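Local coordinates for gentamicin resistance protein (Enterococcus gallinarum, PDB 6CTZ) that probably transfers a phosphate group from a guanine nucleotide to the 2''-hydroxyl of aminoglycosides such as kanamycin, which makes the bacterium resistant to gentamicin, at residues I76-R79 with S80-N83; V103-D106 with D107-D110; T139-K142 with N143-L147; P223-D226 with Y227-L231; V249-D252 with T253-R256. The protein carries 2 engineered substitutions. All blocks are in the same frame, centred on the assembly; numbering follows the deposited sequence.

Interaction 1 of 5, residues I76-R79 with S80-N83; sequences IGKR and SDGN
Arg-79 and Asn-83 are joined by the one hydrogen bond that runs between 76-79 and 80-83. Arg-79 N donates to Asn-83 O over 2.7 Å, with a practically straight N-H...O angle of 179°. Asn-83 O also meets Lys-78 CA in a CA-H...O contact of 3.5 Å. Within 80-83, Asn-83 N donates to Ser-80 O at 3.1 Å. This closes a type II beta turn with Asp-81 and Gly-82 at its corners. The Asn-83 amide folds back over the turn, and ND2 makes two weak hydrogen bonds, to Ser-80 OG at 3.2 Å and to Asp-81 O at 3.1 Å.

The other contacts are van der Waals. Lys-78 has CG anti to its backbone N (chi1 -161°), which lays CG against Ser-80 O at 3.3 Å. Its bent chain then runs beside Asp-81, pointing the same way. Arg-79 CB touches Asn-83 CB at 3.8 Å.

The turn is the hairpin connection between antiparallel strands 73-78 and 83-89. Lys-78 NZ and Asp-81 OD1 stay 5.5 Å apart, so any attraction between them is probably weak, and the turn is held mainly by backbone bonds.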
loop_
_atom_site.group_PDB
_atom_site.type_symbol
_atom_site.label_atom_id
_atom_site.label_comp_id
_atom_site.label_asym_id
_atom_site.label_seq_id
_atom_site.Cartn_x
_atom_site.Cartn_y
_atom_site.Cartn_z
ATOM N N ILE A 76 -5.865 20.823 -8.232
ATOM C CA ILE A 76 -5.220 19.963 -9.211
ATOM C C ILE A 76 -4.270 20.844 -10.005
ATOM O O ILE A 76 -4.707 21.716 -10.767
ATOM C CB ILE A 76 -6.227 19.233 -10.106
ATOM C CG1 ILE A 76 -7.143 18.351 -9.239
ATOM C CG2 ILE A 76 -5.497 18.384 -11.129
ATOM C CD1 ILE A 76 -8.075 17.451 -10.015
ATOM N N GLY A 77 -2.971 20.661 -9.777
ATOM C CA GLY A 77 -1.946 21.464 -10.395
ATOM C C GLY A 77 -1.135 20.693 -11.423
ATOM O O GLY A 77 -1.323 19.498 -11.654
ATOM N N LYS A 78 -0.199 21.411 -12.024
ATOM C CA LYS A 78 0.655 20.899 -13.066
ATOM C C LYS A 78 2.059 21.440 -12.927
ATOM O O LYS A 78 2.229 22.602 -12.732
ATOM C CB LYS A 78 0.074 21.413 -14.385
ATOM C CG LYS A 78 0.482 20.702 -15.615
ATOM C CD LYS A 78 -0.500 21.024 -16.703
ATOM C CE LYS A 78 -0.184 22.353 -17.321
ATOM N NZ LYS A 78 -1.009 23.443 -16.751
ATOM N N ARG A 79 3.067 20.601 -13.026
ATOM C CA ARG A 79 4.445 21.067 -13.028
ATOM C C ARG A 79 4.840 21.431 -14.460
ATOM O O ARG A 79 5.575 22.340 -14.684
ATOM C CB ARG A 79 5.412 19.997 -12.613
ATOM C CG ARG A 79 5.307 19.648 -11.187
ATOM C CD ARG A 79 6.385 18.688 -10.867
ATOM N NE ARG A 79 7.499 19.463 -10.488
ATOM C CZ ARG A 79 8.117 19.358 -9.353
ATOM N NH1 ARG A 79 7.710 18.498 -8.490
ATOM N NH2 ARG A 79 9.108 20.159 -9.103
ATOM N N SER A 80 4.325 20.679 -15.394
ATOM C CA SER A 80 4.586 20.798 -16.808
ATOM C C SER A 80 3.740 19.729 -17.449
ATOM O O SER A 80 3.125 19.005 -16.763
ATOM C CB SER A 80 6.059 20.621 -17.116
ATOM O OG SER A 80 6.423 19.324 -16.861
ATOM N N ASP A 81 3.684 19.657 -18.763
ATOM C CA ASP A 81 2.787 18.690 -19.383
ATOM C C ASP A 81 3.095 17.286 -18.885
ATOM O O ASP A 81 4.257 16.872 -18.845
ATOM C CB ASP A 81 2.920 18.748 -20.900
ATOM C CG ASP A 81 2.279 19.985 -21.489
ATOM O OD1 ASP A 81 1.692 20.785 -20.721
ATOM O OD2 ASP A 81 2.351 20.152 -22.721
ATOM N N GLY A 82 2.050 16.577 -18.463
ATOM C CA GLY A 82 2.177 15.208 -18.012
ATOM C C GLY A 82 2.723 15.035 -16.615
ATOM O O GLY A 82 3.092 13.914 -16.247
ATOM N N ASN A 83 2.780 16.103 -15.818
ATOM C CA ASN A 83 3.366 16.067 -14.480
ATOM C C ASN A 83 2.409 16.756 -13.510
ATOM O O ASN A 83 2.563 17.943 -13.204
ATOM C CB ASN A 83 4.756 16.710 -14.479
ATOM C CG ASN A 83 5.807 15.841 -15.165
ATOM O OD1 ASN A 83 6.354 14.921 -14.557
ATOM N ND2 ASN A 83 6.101 16.139 -16.428
#

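Interaction 2 of 5, residues V103-D106 with D107-D110; sequences VLPD and DAKD. Engineered in segment 103-106: Leu-104 (natural residue Phe).
The flat groups of this contact are two carboxylates, lying near the pyrrolidine ring of Pro-105 and the chain of Lys-109. Asp-107 turns OD1 to the CB-CG side of the proline ring, 3.7 Å from Pro-105 CG. The Asp-106 carboxylate crosses Lys-109 obliquely, with OD1 4.0 Å from Lys-109 CE. Asp-106 OD1 and Lys-109 NZ are 4.2 Å apart, too far for a salt bridge.

The motif is a helix N-terminus. Pro-105 is the N-cap of helix 106-125, and its ring packs on the first turn, with CG 4.1 Å from Ala-108 CB. Lys-109 N donates to Pro-105 O at 3.0 Å, and Asp-110 N donates to Asp-106 O in the next bond of the helix. Asp-107 places CG between its backbone N and carbonyl carbon (chi1 55°), which lets OD1 accept a weak bond from Ala-108 N at the helix start.

Leu-104, an engineered residue (Phe in nature), rests CB on Lys-109 CG at 3.7 Å. Its side chain also touches Leu-96 and Leu-202. Asp-110 OD1 is hydrogen-bonded to Tyr-245 OH, outside the two segments. Lys-109 bends at chi3 (-61°) and swings back over the loop. Its ammonium reaches Leu-104 O through one water, which donates to that oxygen at 2.8 Å and accepts from Lys-109 NZ at 2.9 Å.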
loop_
_atom_site.group_PDB
_atom_site.type_symbol
_atom_site.label_atom_id
_atom_site.label_comp_id
_atom_site.label_asym_id
_atom_site.label_seq_id
_atom_site.Cartn_x
_atom_site.Cartn_y
_atom_site.Cartn_z
ATOM N N VAL A 103 1.081 -1.867 20.156
ATOM C CA VAL A 103 0.790 -1.422 21.517
ATOM C C VAL A 103 -0.696 -1.378 21.841
ATOM O O VAL A 103 -1.053 -1.188 23.011
ATOM C CB VAL A 103 1.487 -0.094 21.887
ATOM C CG2 VAL A 103 0.795 1.086 21.232
ATOM N N LEU A 104 -1.576 -1.589 20.859
ATOM C CA LEU A 104 -2.988 -1.313 21.085
ATOM C C LEU A 104 -3.664 -2.395 21.926
ATOM O O LEU A 104 -3.355 -3.585 21.793
ATOM C CB LEU A 104 -3.716 -1.200 19.760
ATOM C CG LEU A 104 -3.268 -0.017 18.917
ATOM C CD1 LEU A 104 -4.235 0.126 17.797
ATOM C CD2 LEU A 104 -3.208 1.252 19.749
ATOM N N PRO A 105 -4.612 -2.004 22.776
ATOM C CA PRO A 105 -5.376 -2.993 23.551
ATOM C C PRO A 105 -6.347 -3.783 22.682
ATOM O O PRO A 105 -6.609 -3.472 21.515
ATOM C CB PRO A 105 -6.146 -2.133 24.551
ATOM C CG PRO A 105 -6.273 -0.805 23.881
ATOM C CD PRO A 105 -5.020 -0.620 23.077
ATOM N N ASP A 106 -6.946 -4.794 23.315
ATOM C CA ASP A 106 -7.748 -5.777 22.590
ATOM C C ASP A 106 -9.015 -5.172 22.004
ATOM O O ASP A 106 -9.382 -5.494 20.871
ATOM C CB ASP A 106 -8.114 -6.946 23.500
ATOM C CG ASP A 106 -6.916 -7.792 23.885
ATOM O OD1 ASP A 106 -5.860 -7.681 23.223
ATOM O OD2 ASP A 106 -7.037 -8.581 24.847
ATOM N N ASP A 107 -9.721 -4.327 22.761
ATOM C CA ASP A 107 -10.961 -3.763 22.242
ATOM C C ASP A 107 -10.700 -2.873 21.033
ATOM O O ASP A 107 -11.431 -2.944 20.038
ATOM C CB ASP A 107 -11.786 -3.062 23.338
ATOM C CG ASP A 107 -11.020 -1.984 24.104
ATOM O OD1 ASP A 107 -9.806 -1.782 23.890
ATOM O OD2 ASP A 107 -11.657 -1.333 24.961
ATOM N N ALA A 108 -9.622 -2.082 21.076
ATOM C CA ALA A 108 -9.285 -1.219 19.949
ATOM C C ALA A 108 -8.891 -2.042 18.732
ATOM O O ALA A 108 -9.314 -1.739 17.610
ATOM C CB ALA A 108 -8.159 -0.257 20.332
ATOM N N LYS A 109 -8.077 -3.082 18.930
ATOM C CA LYS A 109 -7.700 -3.925 17.802
ATOM C C LYS A 109 -8.915 -4.605 17.199
ATOM O O LYS A 109 -9.015 -4.727 15.977
ATOM C CB LYS A 109 -6.638 -4.947 18.201
ATOM C CG LYS A 109 -5.275 -4.313 18.439
ATOM C CD LYS A 109 -4.176 -5.343 18.576
ATOM C CE LYS A 109 -4.432 -6.271 19.754
ATOM N NZ LYS A 109 -3.274 -7.175 19.984
ATOM N N ASP A 110 -9.853 -5.049 18.038
ATOM C CA ASP A 110 -11.067 -5.686 17.537
ATOM C C ASP A 110 -11.858 -4.722 16.659
ATOM O O ASP A 110 -12.279 -5.075 15.550
ATOM C CB ASP A 110 -11.890 -6.190 18.728
ATOM C CG ASP A 110 -13.196 -6.831 18.325
ATOM O OD1 ASP A 110 -13.194 -7.662 17.411
ATOM O OD2 ASP A 110 -14.227 -6.545 18.978
HETATM O O HOH W 1 -1.347 -5.075 20.631
#

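Interaction 3 of 5, residues T139-K142 with N143-L147; sequences TNLK and NKILL
Asn-140 and Asn-143 meet by a side-chain cap. Asn-143 N donates to Asn-140 OD1 at 3.1 Å with an N-H...O angle of 162°. The donor stands 47° out of the amide plane of Asn-140, not on a lone pair. The cap forms because Asn-140 CG is anti to the backbone N (chi1 -175°). The two asparagine amides are turned nearly perpendicular. A water joins the backbone of Asn-140 to the Asn-143 amide: it donates to Asn-140 O at 2.9 Å and accepts from Asn-143 ND2 at 3.1 Å.

The backbone bonds are those of an alpha helix. Lys-144 N donates to Asn-140 O at 3.1 Å, Ile-145 N to Leu-141 O and Leu-146 N to Lys-142 O. Asn-140 is thus the N-cap of helix 141-155. Just before it, Thr-139 O accepts from Ser-221 OG.

Two contacts are apolar. Leu-141 CG meets Ile-145 CD1 at 3.9 Å, the two side chains crossing at a slant. Both press on Tyr-175 of helix 162-176 and Phe-261 of helix 251-276. Thr-139 CG2 touches Lys-144 CD at 3.9 Å, and the extended Lys-144 chain leads on to within about 6 Å of bound kanamycin, measured from its side chain.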
loop_
_atom_site.group_PDB
_atom_site.type_symbol
_atom_site.label_atom_id
_atom_site.label_comp_id
_atom_site.label_asym_id
_atom_site.label_seq_id
_atom_site.Cartn_x
_atom_site.Cartn_y
_atom_site.Cartn_z
ATOM N N THR A 139 -4.004 -6.125 -13.111
ATOM C CA THR A 139 -2.716 -6.747 -12.840
ATOM C C THR A 139 -2.964 -8.225 -12.613
ATOM O O THR A 139 -3.456 -8.615 -11.547
ATOM C CB THR A 139 -2.083 -6.152 -11.583
ATOM O OG1 THR A 139 -1.918 -4.739 -11.747
ATOM C CG2 THR A 139 -0.726 -6.815 -11.305
ATOM N N ASN A 140 -2.596 -9.041 -13.589
ATOM C CA ASN A 140 -2.582 -10.487 -13.394
ATOM C C ASN A 140 -1.459 -10.833 -12.425
ATOM O O ASN A 140 -0.279 -10.764 -12.783
ATOM C CB ASN A 140 -2.374 -11.182 -14.737
ATOM C CG ASN A 140 -2.460 -12.695 -14.636
ATOM O OD1 ASN A 140 -1.888 -13.310 -13.733
ATOM N ND2 ASN A 140 -3.181 -13.303 -15.569
ATOM N N LEU A 141 -1.823 -11.220 -11.198
ATOM C CA LEU A 141 -0.819 -11.385 -10.153
ATOM C C LEU A 141 0.095 -12.577 -10.418
ATOM O O LEU A 141 1.287 -12.528 -10.090
ATOM C CB LEU A 141 -1.499 -11.486 -8.788
ATOM C CG LEU A 141 -0.576 -11.450 -7.576
ATOM C CD1 LEU A 141 0.395 -10.284 -7.687
ATOM C CD2 LEU A 141 -1.400 -11.356 -6.300
ATOM N N LYS A 142 -0.433 -13.645 -11.015
ATOM C CA LYS A 142 0.410 -14.790 -11.342
ATOM C C LYS A 142 1.531 -14.388 -12.293
ATOM O O LYS A 142 2.692 -14.765 -12.096
ATOM C CB LYS A 142 -0.442 -15.896 -11.959
ATOM C CG LYS A 142 0.331 -17.169 -12.243
ATOM C CD LYS A 142 -0.528 -18.195 -12.962
ATOM C CE LYS A 142 0.235 -19.493 -13.191
ATOM N NZ LYS A 142 -0.616 -20.546 -13.821
ATOM N N ASN A 143 1.204 -13.598 -13.316
ATOM C CA ASN A 143 2.219 -13.169 -14.274
ATOM C C ASN A 143 3.214 -12.194 -13.646
ATOM O O ASN A 143 4.403 -12.212 -13.981
ATOM C CB ASN A 143 1.543 -12.549 -15.494
ATOM C CG ASN A 143 2.539 -11.991 -16.482
ATOM O OD1 ASN A 143 3.221 -12.742 -17.183
ATOM N ND2 ASN A 143 2.630 -10.670 -16.546
ATOM N N LYS A 144 2.748 -11.336 -12.735
ATOM C CA LYS A 144 3.657 -10.418 -12.052
ATOM C C LYS A 144 4.687 -11.181 -11.224
ATOM O O LYS A 144 5.871 -10.827 -11.203
ATOM C CB LYS A 144 2.854 -9.465 -11.167
ATOM C CG LYS A 144 3.680 -8.402 -10.455
ATOM C CD LYS A 144 2.777 -7.416 -9.727
ATOM C CE LYS A 144 3.575 -6.271 -9.120
ATOM N NZ LYS A 144 2.693 -5.235 -8.507
ATOM N N ILE A 145 4.253 -12.242 -10.542
ATOM C CA ILE A 145 5.176 -13.025 -9.727
ATOM C C ILE A 145 6.117 -13.842 -10.605
ATOM O O ILE A 145 7.286 -14.051 -10.253
ATOM C CB ILE A 145 4.374 -13.863 -8.716
ATOM C CG1 ILE A 145 3.727 -12.926 -7.688
ATOM C CG2 ILE A 145 5.254 -14.931 -8.046
ATOM C CD1 ILE A 145 2.591 -13.543 -6.885
ATOM N N LEU A 146 5.644 -14.291 -11.769
ATOM C CA LEU A 146 6.533 -14.953 -12.718
ATOM C C LEU A 146 7.663 -14.022 -13.148
ATOM O O LEU A 146 8.838 -14.406 -13.137
ATOM C CB LEU A 146 5.733 -15.432 -13.927
ATOM C CG LEU A 146 6.535 -16.079 -15.054
ATOM C CD1 LEU A 146 7.226 -17.338 -14.560
ATOM C CD2 LEU A 146 5.634 -16.383 -16.241
ATOM N N LEU A 147 7.321 -12.785 -13.522
ATOM C CA LEU A 147 8.345 -11.812 -13.892
ATOM C C LEU A 147 9.291 -11.537 -12.730
ATOM O O LEU A 147 10.504 -11.388 -12.927
ATOM C CB LEU A 147 7.685 -10.518 -14.362
ATOM C CG LEU A 147 6.886 -10.629 -15.660
ATOM C CD1 LEU A 147 6.157 -9.330 -15.948
ATOM C CD2 LEU A 147 7.808 -10.998 -16.806
HETATM O O HOH W 2 1.046 -8.919 -14.578
#

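Interaction 4 of 5, residues P223-D226 with Y227-L231; sequences PDYD and YVYLL. With KAN (kanamycin a), chain E.
Two torsions set Val-228 against Tyr-225. Tyr-225 carries its ring anti to the backbone N (chi1 -169°), and Val-228 puts CG1 between its own N and carbonyl carbon (chi1 65°). CG1 then sits over the Tyr-225 ring face, 3.8 Å from the centroid and 22° off the normal, a CH-pi contact. The same methyl covers one face of Tyr-229 near the rim. The opposite face of Tyr-229 carries kanamycin, with C7 centred 3.7 Å above the ring.

A 3-10 turn leads into helix 228-234. Tyr-227 N donates to Asp-224 O at 3.1 Å and Val-228 N to Tyr-225 O at 3.0 Å, both from well above the carbonyl plane. Further on, a water replaces the direct link. It donates to Asp-226 O at 2.7 Å and accepts from Leu-230 N at 3.1 Å.

Asp-224 OD1 lies at the Tyr-227 ring edge, in plane, while OD2 pairs with Lys-257. The Asp-226 carboxylate accepts from His-190 N and Gly-191 N, and Tyr-227 OH bonds Glu-248.

Another water is hydrogen-bonded to Tyr-225 OH, Tyr-229 OH and kanamycin O14, each at 2.5 Å. Tyr-229 OH also bonds Asp-265. Kanamycin is thus met by an aromatic ring face and by a shared water, with Tyr-225 linked to the drug through that water.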
loop_
_atom_site.group_PDB
_atom_site.type_symbol
_atom_site.label_atom_id
_atom_site.label_comp_id
_atom_site.label_asym_id
_atom_site.label_seq_id
_atom_site.Cartn_x
_atom_site.Cartn_y
_atom_site.Cartn_z
ATOM N N PRO A 223 -7.824 -10.001 -4.473
ATOM C CA PRO A 223 -8.163 -9.334 -3.203
ATOM C C PRO A 223 -7.335 -9.816 -2.028
ATOM O O PRO A 223 -7.139 -9.065 -1.062
ATOM C CB PRO A 223 -9.659 -9.636 -3.032
ATOM C CG PRO A 223 -9.883 -10.895 -3.850
ATOM C CD PRO A 223 -8.977 -10.731 -5.035
ATOM N N ASP A 224 -6.826 -11.048 -2.071
ATOM C CA ASP A 224 -5.983 -11.515 -0.973
ATOM C C ASP A 224 -4.687 -10.726 -0.855
ATOM O O ASP A 224 -4.041 -10.768 0.203
ATOM C CB ASP A 224 -5.681 -13.001 -1.140
ATOM C CG ASP A 224 -6.918 -13.867 -1.006
ATOM O OD1 ASP A 224 -7.891 -13.427 -0.359
ATOM O OD2 ASP A 224 -6.911 -15.003 -1.527
ATOM N N TYR A 225 -4.273 -10.020 -1.914
ATOM C CA TYR A 225 -3.061 -9.216 -1.803
ATOM C C TYR A 225 -3.205 -8.111 -0.758
ATOM O O TYR A 225 -2.205 -7.694 -0.159
ATOM C CB TYR A 225 -2.636 -8.622 -3.155
ATOM C CG TYR A 225 -1.260 -8.035 -3.038
ATOM C CD1 TYR A 225 -0.139 -8.854 -3.101
ATOM C CD2 TYR A 225 -1.071 -6.670 -2.792
ATOM C CE1 TYR A 225 1.136 -8.341 -2.951
ATOM C CE2 TYR A 225 0.206 -6.145 -2.637
ATOM C CZ TYR A 225 1.305 -6.988 -2.725
ATOM O OH TYR A 225 2.576 -6.489 -2.565
ATOM N N ASP A 226 -4.428 -7.637 -0.505
ATOM C CA ASP A 226 -4.581 -6.566 0.477
ATOM C C ASP A 226 -4.365 -7.039 1.904
ATOM O O ASP A 226 -4.450 -6.223 2.826
ATOM C CB ASP A 226 -5.923 -5.842 0.322
ATOM C CG ASP A 226 -5.845 -4.630 -0.607
ATOM O OD1 ASP A 226 -4.732 -4.220 -1.026
ATOM O OD2 ASP A 226 -6.923 -4.067 -0.895
ATOM N N TYR A 227 -4.069 -8.323 2.120
ATOM C CA TYR A 227 -3.640 -8.771 3.434
ATOM C C TYR A 227 -2.129 -8.696 3.645
ATOM O O TYR A 227 -1.686 -8.904 4.777
ATOM C CB TYR A 227 -4.077 -10.219 3.670
ATOM C CG TYR A 227 -5.567 -10.431 3.811
ATOM C CD1 TYR A 227 -6.259 -9.949 4.920
ATOM C CD2 TYR A 227 -6.274 -11.168 2.865
ATOM C CE1 TYR A 227 -7.607 -10.163 5.070
ATOM C CE2 TYR A 227 -7.638 -11.396 3.010
ATOM C CZ TYR A 227 -8.296 -10.885 4.112
ATOM O OH TYR A 227 -9.638 -11.100 4.301
ATOM N N VAL A 228 -1.330 -8.410 2.606
ATOM C CA VAL A 228 0.120 -8.624 2.698
ATOM C C VAL A 228 0.754 -7.806 3.818
ATOM O O VAL A 228 1.565 -8.332 4.591
ATOM C CB VAL A 228 0.826 -8.434 1.341
ATOM C CG1 VAL A 228 0.740 -7.006 0.839
ATOM C CG2 VAL A 228 2.293 -8.864 1.446
ATOM N N TYR A 229 0.413 -6.512 3.917
ATOM C CA TYR A 229 1.014 -5.673 4.951
ATOM C C TYR A 229 0.285 -5.750 6.278
ATOM O O TYR A 229 0.882 -5.443 7.317
ATOM C CB TYR A 229 1.204 -4.225 4.474
ATOM C CG TYR A 229 2.042 -4.183 3.218
ATOM C CD1 TYR A 229 3.364 -4.614 3.227
ATOM C CD2 TYR A 229 1.503 -3.743 2.013
ATOM C CE1 TYR A 229 4.122 -4.624 2.071
ATOM C CE2 TYR A 229 2.259 -3.744 0.852
ATOM C CZ TYR A 229 3.566 -4.191 0.888
ATOM O OH TYR A 229 4.318 -4.195 -0.259
ATOM N N LEU A 230 -0.973 -6.192 6.286
ATOM C CA LEU A 230 -1.570 -6.586 7.555
ATOM C C LEU A 230 -0.744 -7.700 8.194
ATOM O O LEU A 230 -0.435 -7.658 9.390
ATOM C CB LEU A 230 -3.028 -7.016 7.353
ATOM C CG LEU A 230 -3.975 -5.916 6.862
ATOM C CD1 LEU A 230 -5.417 -6.409 6.866
ATOM C CD2 LEU A 230 -3.826 -4.621 7.651
ATOM N N LEU A 231 -0.363 -8.702 7.402
ATOM C CA LEU A 231 0.426 -9.795 7.954
ATOM C C LEU A 231 1.829 -9.322 8.326
ATOM O O LEU A 231 2.312 -9.582 9.436
ATOM C CB LEU A 231 0.476 -10.954 6.961
ATOM C CG LEU A 231 1.191 -12.220 7.460
ATOM C CD1 LEU A 231 0.604 -12.706 8.783
ATOM C CD2 LEU A 231 1.147 -13.336 6.419
HETATM C C1 KAN E . 9.500 -2.866 3.710
HETATM C C2 KAN E . 10.080 -4.251 4.003
HETATM C C3 KAN E . 10.017 -4.521 5.491
HETATM C C4 KAN E . 10.813 -3.427 6.186
HETATM C C5 KAN E . 10.254 -2.046 5.855
HETATM C C6 KAN E . 11.095 -0.934 6.473
HETATM C C7 KAN E . 4.698 -0.944 2.553
HETATM C C8 KAN E . 5.993 -0.649 1.801
HETATM C C9 KAN E . 7.056 -1.695 2.154
HETATM C C10 KAN E . 7.298 -1.773 3.662
HETATM C C11 KAN E . 5.980 -2.004 4.403
HETATM C C12 KAN E . 4.949 -0.937 4.056
HETATM C C13 KAN E . 6.530 0.007 -0.476
HETATM C C14 KAN E . 5.746 0.623 -1.624
HETATM C C15 KAN E . 5.034 -0.497 -2.388
HETATM C C16 KAN E . 6.055 -1.528 -2.853
HETATM C C17 KAN E . 6.867 -2.018 -1.669
HETATM C C18 KAN E . 7.968 -2.945 -2.156
HETATM N N1 KAN E . 10.532 0.341 6.067
HETATM N N2 KAN E . 6.182 -2.023 5.848
HETATM N N3 KAN E . 3.686 0.045 2.189
HETATM N N4 KAN E . 4.283 0.001 -3.534
HETATM O O5 KAN E . 10.140 -1.818 4.445
HETATM O O6 KAN E . 9.316 -5.231 3.295
HETATM O O7 KAN E . 10.577 -5.801 5.802
HETATM O O8 KAN E . 10.756 -3.640 7.598
HETATM O O9 KAN E . 8.099 -2.909 3.997
HETATM O O10 KAN E . 8.295 -1.337 1.519
HETATM O O11 KAN E . 5.650 -0.687 0.409
HETATM O O12 KAN E . 7.472 -0.917 -1.011
HETATM O O13 KAN E . 4.838 1.584 -1.078
HETATM O O14 KAN E . 5.422 -2.671 -3.454
HETATM O O15 KAN E . 8.725 -3.407 -1.032
HETATM O O HOH W 3 3.754 -4.331 -2.716
HETATM O O HOH W 4 -2.064 -5.202 3.509
#

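Interaction 5 of 5, residues V249-D252 with T253-R256; sequences VDLD and TLIR. Engineered in segment 253-256: Leu-254 (natural residue His).
Thr-253 OG1 donates to Asp-250 OD2 over 2.6 Å, approaching from 44° above the carboxylate plane. The other oxygen, Asp-250 OD1, takes a weak bond from Thr-253 N at 3.4 Å. One residue thus holds both carboxylate oxygens. Asp-250 CG is anti to the backbone N (chi1 -173°), which swings the group over the helix start.

This makes Asp-250 the N-cap of helix 251-276. Its negative charge probably also suits the positive end of the helix dipole. Behind the cap, Leu-254 N donates to Asp-250 O at 3.1 Å, Ile-255 N to Leu-251 O at 2.7 Å and Arg-256 N to Asp-252 O at 3.1 Å.

Leu-254 is engineered (His in nature) and touches Leu-251 loosely, CD2 to CD2 at 4.5 Å. Magnesium has been seen at position 254 in this protein, but none is bound here. Asp-252 OD1 forms a salt bridge to Arg-240. Leu-251, Leu-254 and Ile-255 all pack on Met-243 of helix 236-246, while Thr-253 and Arg-256 lie against Tyr-181 of helix 179-182.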
loop_
_atom_site.group_PDB
_atom_site.type_symbol
_atom_site.label_atom_id
_atom_site.label_comp_id
_atom_site.label_asym_id
_atom_site.label_seq_id
_atom_site.Cartn_x
_atom_site.Cartn_y
_atom_site.Cartn_z
ATOM N N VAL A 249 -12.653 -18.357 4.478
ATOM C CA VAL A 249 -12.664 -19.760 4.876
ATOM C C VAL A 249 -11.246 -20.307 4.829
ATOM O O VAL A 249 -10.403 -19.831 4.066
ATOM C CB VAL A 249 -13.601 -20.621 4.007
ATOM C CG1 VAL A 249 -15.026 -20.104 4.092
ATOM C CG2 VAL A 249 -13.107 -20.649 2.572
ATOM N N ASP A 250 -11.000 -21.336 5.636
ATOM C CA ASP A 250 -9.723 -22.052 5.678
ATOM C C ASP A 250 -8.554 -21.077 5.824
ATOM O O ASP A 250 -7.731 -20.886 4.923
ATOM C CB ASP A 250 -9.545 -22.974 4.468
ATOM C CG ASP A 250 -8.302 -23.844 4.576
ATOM O OD1 ASP A 250 -7.665 -23.871 5.654
ATOM O OD2 ASP A 250 -7.955 -24.491 3.572
ATOM N N LEU A 251 -8.509 -20.465 7.009
ATOM C CA LEU A 251 -7.521 -19.417 7.245
ATOM C C LEU A 251 -6.093 -19.944 7.237
ATOM O O LEU A 251 -5.172 -19.185 6.930
ATOM C CB LEU A 251 -7.792 -18.661 8.546
ATOM C CG LEU A 251 -9.112 -17.905 8.665
ATOM C CD1 LEU A 251 -9.029 -16.832 9.740
ATOM C CD2 LEU A 251 -9.553 -17.326 7.348
ATOM N N ASP A 252 -5.869 -21.217 7.579
ATOM C CA ASP A 252 -4.504 -21.733 7.509
ATOM C C ASP A 252 -3.974 -21.688 6.080
ATOM O O ASP A 252 -2.826 -21.289 5.845
ATOM C CB ASP A 252 -4.436 -23.160 8.048
ATOM C CG ASP A 252 -4.647 -23.237 9.547
ATOM O OD1 ASP A 252 -4.362 -22.260 10.264
ATOM O OD2 ASP A 252 -5.075 -24.307 10.019
ATOM N N THR A 253 -4.803 -22.070 5.107
ATOM C CA THR A 253 -4.373 -21.993 3.715
ATOM C C THR A 253 -4.230 -20.541 3.268
ATOM O O THR A 253 -3.254 -20.187 2.594
ATOM C CB THR A 253 -5.361 -22.740 2.822
ATOM O OG1 THR A 253 -5.414 -24.112 3.228
ATOM C CG2 THR A 253 -4.945 -22.662 1.363
ATOM N N LEU A 254 -5.183 -19.683 3.647
ATOM C CA LEU A 254 -5.117 -18.286 3.239
ATOM C C LEU A 254 -3.900 -17.591 3.842
ATOM O O LEU A 254 -3.233 -16.795 3.166
ATOM C CB LEU A 254 -6.418 -17.566 3.609
ATOM C CG LEU A 254 -6.494 -16.084 3.230
ATOM C CD1 LEU A 254 -6.246 -15.830 1.746
ATOM C CD2 LEU A 254 -7.848 -15.539 3.644
ATOM N N ILE A 255 -3.585 -17.880 5.111
ATOM C CA ILE A 255 -2.395 -17.289 5.721
ATOM C C ILE A 255 -1.137 -17.755 5.004
ATOM O O ILE A 255 -0.205 -16.973 4.781
ATOM C CB ILE A 255 -2.350 -17.578 7.235
ATOM C CG1 ILE A 255 -3.361 -16.708 7.982
ATOM C CG2 ILE A 255 -0.935 -17.412 7.792
ATOM C CD1 ILE A 255 -2.978 -15.220 8.068
ATOM N N ARG A 256 -1.082 -19.038 4.628
ATOM C CA ARG A 256 0.051 -19.516 3.841
ATOM C C ARG A 256 0.175 -18.737 2.534
ATOM O O ARG A 256 1.265 -18.275 2.173
ATOM C CB ARG A 256 -0.068 -21.017 3.575
ATOM C CG ARG A 256 1.011 -21.527 2.629
ATOM C CD ARG A 256 2.423 -21.319 3.171
ATOM N NE ARG A 256 2.617 -21.939 4.480
ATOM C CZ ARG A 256 2.980 -23.202 4.670
ATOM N NH1 ARG A 256 3.205 -24.004 3.635
ATOM N NH2 ARG A 256 3.121 -23.656 5.906
#

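Interaction 4 is the hub, with its centre about 9 Å from that of the chain and Tyr-229 in the kanamycin pocket. Interactions 3 and 5 both touch it. Leu-141 CD2 packs on Tyr-225 CD1 at 4.3 Å, and the engineered Leu-254 sets CD1 3.4 Å from Asp-224 OD2. Two N-capped helices start beside the turn that carries the drug-binding tyrosine. Interaction 2, a third helix start, is remote from the annotated sites, its nearest atoms about 10 Å from interaction 4. Interaction 1 stands apart, at a turn of the five-stranded sheet, with centres 42 Å from interaction 2 and 44 Å from interaction 5. Its Arg-79 side chain lies about 13 Å from GDP.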